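Local atomic coordinates of PaaA (Enterobacter agglomerans, PDB entry 5FF5), a protein that takes part in the post-translational assembly of the bicyclic core of pantocin A, probably by activating a peptide carboxylate through adenylylation as E1-like enzymes do. Residues Gly144-Leu149 against Arg174-Arg179; Val135-Met140 against Leu159-Gly164. One frame throughout, in Å; residues are numbered along the deposited sequence. Where two conformers were deposited one is given.

Contact 1. Residues Gly144-Leu149 against Arg174-Arg179. With SO4 (sulfate ion), chain C.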
loop_
_atom_site.group_PDB
_atom_site.type_symbol
_atom_site.label_atom_id
_atom_site.label_comp_id
_atom_site.label_asym_id
_atom_site.label_seq_id
_atom_site.Cartn_x
_atom_site.Cartn_y
_atom_site.Cartn_z
ATOM N N GLY A 144 -12.871 3.581 -1.270
ATOM C CA GLY A 144 -13.018 4.438 -2.427
ATOM C C GLY A 144 -11.921 5.441 -2.662
ATOM O O GLY A 144 -11.467 5.615 -3.792
ATOM N N THR A 145 -11.502 6.114 -1.591
ATOM C CA THR A 145 -10.476 7.155 -1.678
ATOM C C THR A 145 -9.083 6.611 -1.985
ATOM O O THR A 145 -8.299 7.258 -2.672
ATOM C CB THR A 145 -10.378 7.957 -0.360
ATOM O OG1 THR A 145 -10.314 7.061 0.753
ATOM C CG2 THR A 145 -11.578 8.857 -0.184
ATOM N N TRP A 146 -8.768 5.425 -1.484
ATOM C CA TRP A 146 -7.443 4.857 -1.707
ATOM C C TRP A 146 -7.293 4.346 -3.119
ATOM O O TRP A 146 -6.218 4.452 -3.699
ATOM C CB TRP A 146 -7.161 3.743 -0.710
ATOM C CG TRP A 146 -6.943 4.248 0.664
ATOM C CD1 TRP A 146 -7.891 4.511 1.602
ATOM C CD2 TRP A 146 -5.690 4.562 1.263
ATOM N NE1 TRP A 146 -7.306 4.975 2.749
ATOM C CE2 TRP A 146 -5.951 5.014 2.568
ATOM C CE3 TRP A 146 -4.360 4.492 0.825
ATOM C CZ2 TRP A 146 -4.946 5.396 3.438
ATOM C CZ3 TRP A 146 -3.363 4.881 1.686
ATOM C CH2 TRP A 146 -3.659 5.325 2.981
ATOM N N CYS A 147 -8.368 3.797 -3.674
ATOM C CA CYS A 147 -8.322 3.317 -5.047
ATOM C C CYS A 147 -8.143 4.461 -6.042
ATOM O O CYS A 147 -7.381 4.342 -7.000
ATOM C CB CYS A 147 -9.574 2.530 -5.406
ATOM S SG CYS A 147 -9.685 0.885 -4.695
ATOM N N ALA A 148 -8.871 5.554 -5.841
ATOM C CA ALA A 148 -8.732 6.709 -6.716
ATOM C C ALA A 148 -7.287 7.185 -6.711
ATOM O O ALA A 148 -6.684 7.440 -7.764
ATOM C CB ALA A 148 -9.665 7.829 -6.285
ATOM N N LEU A 149 -6.740 7.289 -5.504
ATOM C CA LEU A 149 -5.414 7.819 -5.317
ATOM C C LEU A 149 -4.371 7.047 -6.092
ATOM O O LEU A 149 -3.694 7.612 -6.949
ATOM C CB LEU A 149 -5.037 7.816 -3.847
ATOM C CG LEU A 149 -3.648 8.414 -3.624
ATOM C CD1 LEU A 149 -3.508 9.750 -4.356
ATOM C CD2 LEU A 149 -3.354 8.552 -2.160
ATOM N N ARG A 174 -9.180 7.909 7.794
ATOM C CA ARG A 174 -9.074 6.773 6.872
ATOM C C ARG A 174 -9.273 7.107 5.389
ATOM O O ARG A 174 -8.772 6.392 4.520
ATOM C CB ARG A 174 -10.074 5.674 7.265
ATOM C CG ARG A 174 -11.464 6.175 7.538
ATOM C CD ARG A 174 -12.446 5.037 7.673
ATOM N NE ARG A 174 -13.827 5.523 7.737
ATOM C CZ ARG A 174 -14.256 6.457 8.581
ATOM N NH1 ARG A 174 -13.419 6.998 9.454
ATOM N NH2 ARG A 174 -15.527 6.843 8.564
ATOM N N GLN A 175 -10.032 8.156 5.092
ATOM C CA GLN A 175 -10.282 8.517 3.707
ATOM C C GLN A 175 -9.206 9.503 3.254
ATOM O O GLN A 175 -9.292 10.694 3.561
ATOM C CB GLN A 175 -11.686 9.105 3.586
ATOM C CG GLN A 175 -12.731 8.352 4.446
ATOM C CD GLN A 175 -14.173 8.642 4.051
ATOM O OE1 GLN A 175 -14.433 9.359 3.085
ATOM N NE2 GLN A 175 -15.116 8.077 4.797
ATOM N N VAL A 176 -8.226 9.006 2.492
ATOM C CA VAL A 176 -6.934 9.687 2.234
ATOM C C VAL A 176 -6.926 10.886 1.281
ATOM O O VAL A 176 -5.971 11.667 1.292
ATOM C CB VAL A 176 -5.888 8.677 1.685
ATOM C CG1 VAL A 176 -6.251 8.207 0.271
ATOM C CG2 VAL A 176 -4.491 9.279 1.712
ATOM N N LEU A 177 -7.961 11.016 0.447
ATOM C CA LEU A 177 -8.060 12.114 -0.521
ATOM C C LEU A 177 -8.527 13.408 0.139
ATOM O O LEU A 177 -8.553 14.464 -0.506
ATOM C CB LEU A 177 -9.023 11.745 -1.645
ATOM C CG LEU A 177 -8.517 10.777 -2.692
ATOM C CD1 LEU A 177 -9.521 10.625 -3.795
ATOM C CD2 LEU A 177 -7.231 11.332 -3.250
ATOM N N TYR A 178 -8.894 13.309 1.420
ATOM C CA TYR A 178 -9.459 14.433 2.153
ATOM C C TYR A 178 -8.542 14.845 3.294
ATOM O O TYR A 178 -8.243 14.047 4.179
ATOM C CB TYR A 178 -10.848 14.084 2.713
ATOM C CG TYR A 178 -11.752 13.342 1.761
ATOM C CD1 TYR A 178 -11.879 13.730 0.445
ATOM C CD2 TYR A 178 -12.478 12.240 2.186
ATOM C CE1 TYR A 178 -12.700 13.035 -0.425
ATOM C CE2 TYR A 178 -13.308 11.539 1.323
ATOM C CZ TYR A 178 -13.416 11.939 0.017
ATOM O OH TYR A 178 -14.241 11.247 -0.852
ATOM N N ARG A 179 -8.143 16.111 3.292
ATOM C CA ARG A 179 -7.282 16.656 4.330
ATOM C C ARG A 179 -8.093 17.555 5.238
ATOM O O ARG A 179 -9.233 17.866 4.925
ATOM C CB ARG A 179 -6.116 17.429 3.717
ATOM C CG ARG A 179 -5.105 16.554 2.969
ATOM C CD ARG A 179 -4.685 17.224 1.663
ATOM N NE ARG A 179 -3.326 16.860 1.269
ATOM C CZ ARG A 179 -2.277 17.674 1.326
ATOM N NH1 ARG A 179 -2.399 18.914 1.782
ATOM N NH2 ARG A 179 -1.096 17.231 0.941
HETATM S S SO4 C . -15.708 3.893 5.153
HETATM O O1 SO4 C . -14.832 2.966 5.880
HETATM O O2 SO4 C . -15.099 5.216 5.128
HETATM O O3 SO4 C . -17.012 4.050 5.811
HETATM O O4 SO4 C . -15.866 3.415 3.775
#
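Thr-145 and Val-176 make the dense half of this contact, a type I turn from Gln-175 to Tyr-178 setting Val-176 against helix 142-153. Val-176 CG1, in the crowded position between backbone N and carbonyl carbon (chi1 69°), sits over the Trp-146 indole face in a CH-pi contact, 3.9 Å from the centroid of the five-membered ring. That same CG1 meets Leu-149 CD2 at 3.8 Å. Beside it, Leu-177 CD1 lies on Ala-148 CB (3.7 Å), and Thr-145 CG2 meets the Tyr-178 ring at CE2, the two side chains crossing at about a right angle. Trp-146 NE1 donates to Arg-174 O, which lies near the ring plane, at 2.7 Å and almost along the C=O axis, fixing the indole's rotation. Gly-144 would be the last glycine of a GxGxxG pattern, consistent with a Rossmann-type nucleotide loop leading into this helix. Thr-145 OG1 holds mainly to Gly-142 O and takes a weak bond from Val-176 N (3.3 Å). Toward the sulfate the packing loosens: the Arg-174 side chain runs extended away from the helix, NE donating to SO4 O2 (2.9 Å) and NH2 making a salt bridge to a second sulfate. In the dimer, Trp-146 packs on Trp-146 of the second subunit.

Contact 2. Residues Val135-Met140 against Leu159-Gly164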
loop_
_atom_site.group_PDB
_atom_site.type_symbol
_atom_site.label_atom_id
_atom_site.label_comp_id
_atom_site.label_asym_id
_atom_site.label_seq_id
_atom_site.Cartn_x
_atom_site.Cartn_y
_atom_site.Cartn_z
ATOM N N VAL A 135 -11.696 4.764 -15.466
ATOM C CA VAL A 135 -12.173 3.944 -14.373
ATOM C C VAL A 135 -13.211 4.732 -13.621
ATOM O O VAL A 135 -13.015 5.912 -13.351
ATOM C CB VAL A 135 -10.995 3.486 -13.460
ATOM C CG1 VAL A 135 -11.455 2.598 -12.340
ATOM C CG2 VAL A 135 -10.002 2.751 -14.292
ATOM N N ALA A 136 -14.346 4.090 -13.354
ATOM C CA ALA A 136 -15.432 4.709 -12.611
ATOM C C ALA A 136 -15.495 4.069 -11.252
ATOM O O ALA A 136 -15.473 2.855 -11.122
ATOM C CB ALA A 136 -16.749 4.569 -13.340
ATOM N N ILE A 137 -15.544 4.898 -10.231
ATOM C CA ILE A 137 -15.519 4.426 -8.858
ATOM C C ILE A 137 -16.781 4.874 -8.149
ATOM O O ILE A 137 -17.105 6.060 -8.121
ATOM C CB ILE A 137 -14.280 4.933 -8.100
ATOM C CG1 ILE A 137 -13.028 4.654 -8.928
ATOM C CG2 ILE A 137 -14.139 4.231 -6.779
ATOM C CD1 ILE A 137 -11.759 5.200 -8.308
ATOM N N PHE A 138 -17.521 3.906 -7.628
ATOM C CA PHE A 138 -18.794 4.188 -7.009
ATOM C C PHE A 138 -18.632 4.305 -5.517
ATOM O O PHE A 138 -18.628 3.313 -4.817
ATOM C CB PHE A 138 -19.821 3.107 -7.389
ATOM C CG PHE A 138 -20.343 3.255 -8.791
ATOM C CD1 PHE A 138 -21.475 4.012 -9.041
ATOM C CD2 PHE A 138 -19.669 2.697 -9.858
ATOM C CE1 PHE A 138 -21.936 4.185 -10.321
ATOM C CE2 PHE A 138 -20.116 2.868 -11.135
ATOM C CZ PHE A 138 -21.255 3.609 -11.370
ATOM N N GLY A 139 -18.487 5.529 -5.034
ATOM C CA GLY A 139 -18.416 5.778 -3.605
ATOM C C GLY A 139 -17.022 6.183 -3.146
ATOM O O GLY A 139 -16.052 5.446 -3.361
HETATM N N MSE A 140 -16.913 7.346 -2.509
HETATM C CA MSE A 140 -15.613 7.822 -2.061
HETATM C C MSE A 140 -15.436 7.735 -0.539
HETATM O O MSE A 140 -14.926 8.657 0.107
HETATM C CB MSE A 140 -15.392 9.244 -2.560
HETATM C CG MSE A 140 -15.256 9.327 -4.085
HETATM SE SE MSE A 140 -13.639 8.469 -4.825
HETATM C CE MSE A 140 -14.480 6.860 -5.505
ATOM N N LEU A 159 -10.646 9.511 -14.271
ATOM C CA LEU A 159 -11.353 9.010 -13.110
ATOM C C LEU A 159 -12.752 9.574 -13.057
ATOM O O LEU A 159 -12.917 10.782 -13.130
ATOM C CB LEU A 159 -10.593 9.359 -11.825
ATOM C CG LEU A 159 -9.416 8.464 -11.410
ATOM C CD1 LEU A 159 -8.809 8.982 -10.135
ATOM C CD2 LEU A 159 -9.857 7.027 -11.212
ATOM N N ARG A 160 -13.755 8.698 -12.974
ATOM C CA ARG A 160 -15.136 9.121 -12.739
ATOM C C ARG A 160 -15.496 8.854 -11.303
ATOM O O ARG A 160 -15.607 7.697 -10.914
ATOM C CB ARG A 160 -16.133 8.372 -13.617
ATOM C CG ARG A 160 -15.874 8.446 -15.089
ATOM C CD ARG A 160 -16.945 7.694 -15.865
ATOM N NE ARG A 160 -18.199 8.435 -15.963
ATOM C CZ ARG A 160 -18.439 9.372 -16.875
ATOM N NH1 ARG A 160 -17.498 9.689 -17.758
ATOM N NH2 ARG A 160 -19.616 9.989 -16.903
ATOM N N LEU A 161 -15.691 9.907 -10.515
ATOM C CA LEU A 161 -16.012 9.733 -9.103
ATOM C C LEU A 161 -17.488 10.004 -8.895
ATOM O O LEU A 161 -17.995 11.018 -9.357
ATOM C CB LEU A 161 -15.182 10.656 -8.220
ATOM C CG LEU A 161 -13.684 10.686 -8.463
ATOM C CD1 LEU A 161 -13.110 11.726 -7.551
ATOM C CD2 LEU A 161 -13.081 9.324 -8.191
ATOM N N ILE A 162 -18.157 9.104 -8.177
ATOM C CA ILE A 162 -19.595 9.184 -7.932
ATOM C C ILE A 162 -19.871 9.215 -6.440
ATOM O O ILE A 162 -19.668 8.219 -5.767
ATOM C CB ILE A 162 -20.328 7.948 -8.531
ATOM C CG1 ILE A 162 -19.723 7.535 -9.874
ATOM C CG2 ILE A 162 -21.817 8.163 -8.581
ATOM C CD1 ILE A 162 -19.431 8.686 -10.793
ATOM N N ASP A 163 -20.368 10.324 -5.916
ATOM C CA ASP A 163 -20.634 10.387 -4.485
ATOM C C ASP A 163 -21.411 11.630 -4.042
ATOM O O ASP A 163 -21.146 12.750 -4.493
ATOM C CB ASP A 163 -19.311 10.314 -3.737
ATOM C CG ASP A 163 -19.484 10.096 -2.255
ATOM O OD1 ASP A 163 -19.876 11.065 -1.562
ATOM O OD2 ASP A 163 -19.217 8.963 -1.789
ATOM N N GLY A 164 -22.360 11.431 -3.131
ATOM C CA GLY A 164 -23.197 12.523 -2.671
ATOM C C GLY A 164 -22.864 13.065 -1.289
ATOM O O GLY A 164 -23.602 13.906 -0.759
#
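Two neighbouring parallel strands, 134-138 and 158-162, pair here inside the large mixed sheet; strand 203-207 lies beyond 158-162, and 227-229 beyond 134-138. The pairing is regular in its first half. Arg-160 N donates to Val-135 O and Ile-137 N to Arg-160 O, each at 2.9 Å and each with an N-H...O angle of 174°, so the backbone N-H and C=O of Arg-160 both bond to strand 134-138. Further on, Ile-162 N reaches Ile-137 O at 3.2 Å, and Gly-139 N makes a weak bond to Ile-162 O as the strand gives way to loop.

On the face bearing Phe-138 and Ile-162, the two side chains lie alongside, pointing the same way; Ile-162 CG1 stands over the phenyl face toward its rim, 4.2 Å from the ring centroid. Ala-136 and Arg-160 share that face, and the arginine's end turns off to a salt bridge with Glu-205. The opposite face, with Ile-137, Leu-159 and Leu-161, is apolar: the Ile-137 and Leu-159 side chains cross obliquely, CD1 of the first 3.9 Å from CD2 of the second, under helices 142-153 and 187-198. Selenomethionine Met-140, bent at chi2 and chi3, brings SE across to Leu-161 CD2.

Beyond the strands, Gly-139 has a positive phi (109°) at which a CB would run into the preceding carbonyl O. The turn that follows is tied down by Asp-163: with CG anti to its backbone N, OD2 accepts a nearly straight bond from Met-140 N at 2.9 Å, the N lying above the carboxylate plane, while OD1 is taken by Asp-165 N. Two parallel strands joined by helix 142-153 make a beta-alpha-beta unit; the glycine turn and the acid past the second strand mark Rossmann-type folds, where such an acid often meets the nucleotide ribose, a role only inferred here.

In the fold
Contacts 1 and 2 share one beta-alpha-beta unit, their centres about 11 Å apart: contact 2 pairs its two strands, and contact 1 covers the intervening helix 142-153 with the loop that leaves the second strand. Met-140 joins them, its O lying 2.8 Å from Tyr-178 OH, a probable hydrogen bond, which ties the 174-179 loop to the turn whose Met-140 N is bound by Asp-163. Leu-159 CD1 packs against Ala-148 O at 3.5 Å. The sulfate beside Arg-174 sits at the start of helix 142-153, by the glycine turn, with Gly-142 N bonded to it. It probably came from the crystallisation liquor, yet its place is consistent with a phosphate site for the nucleotide.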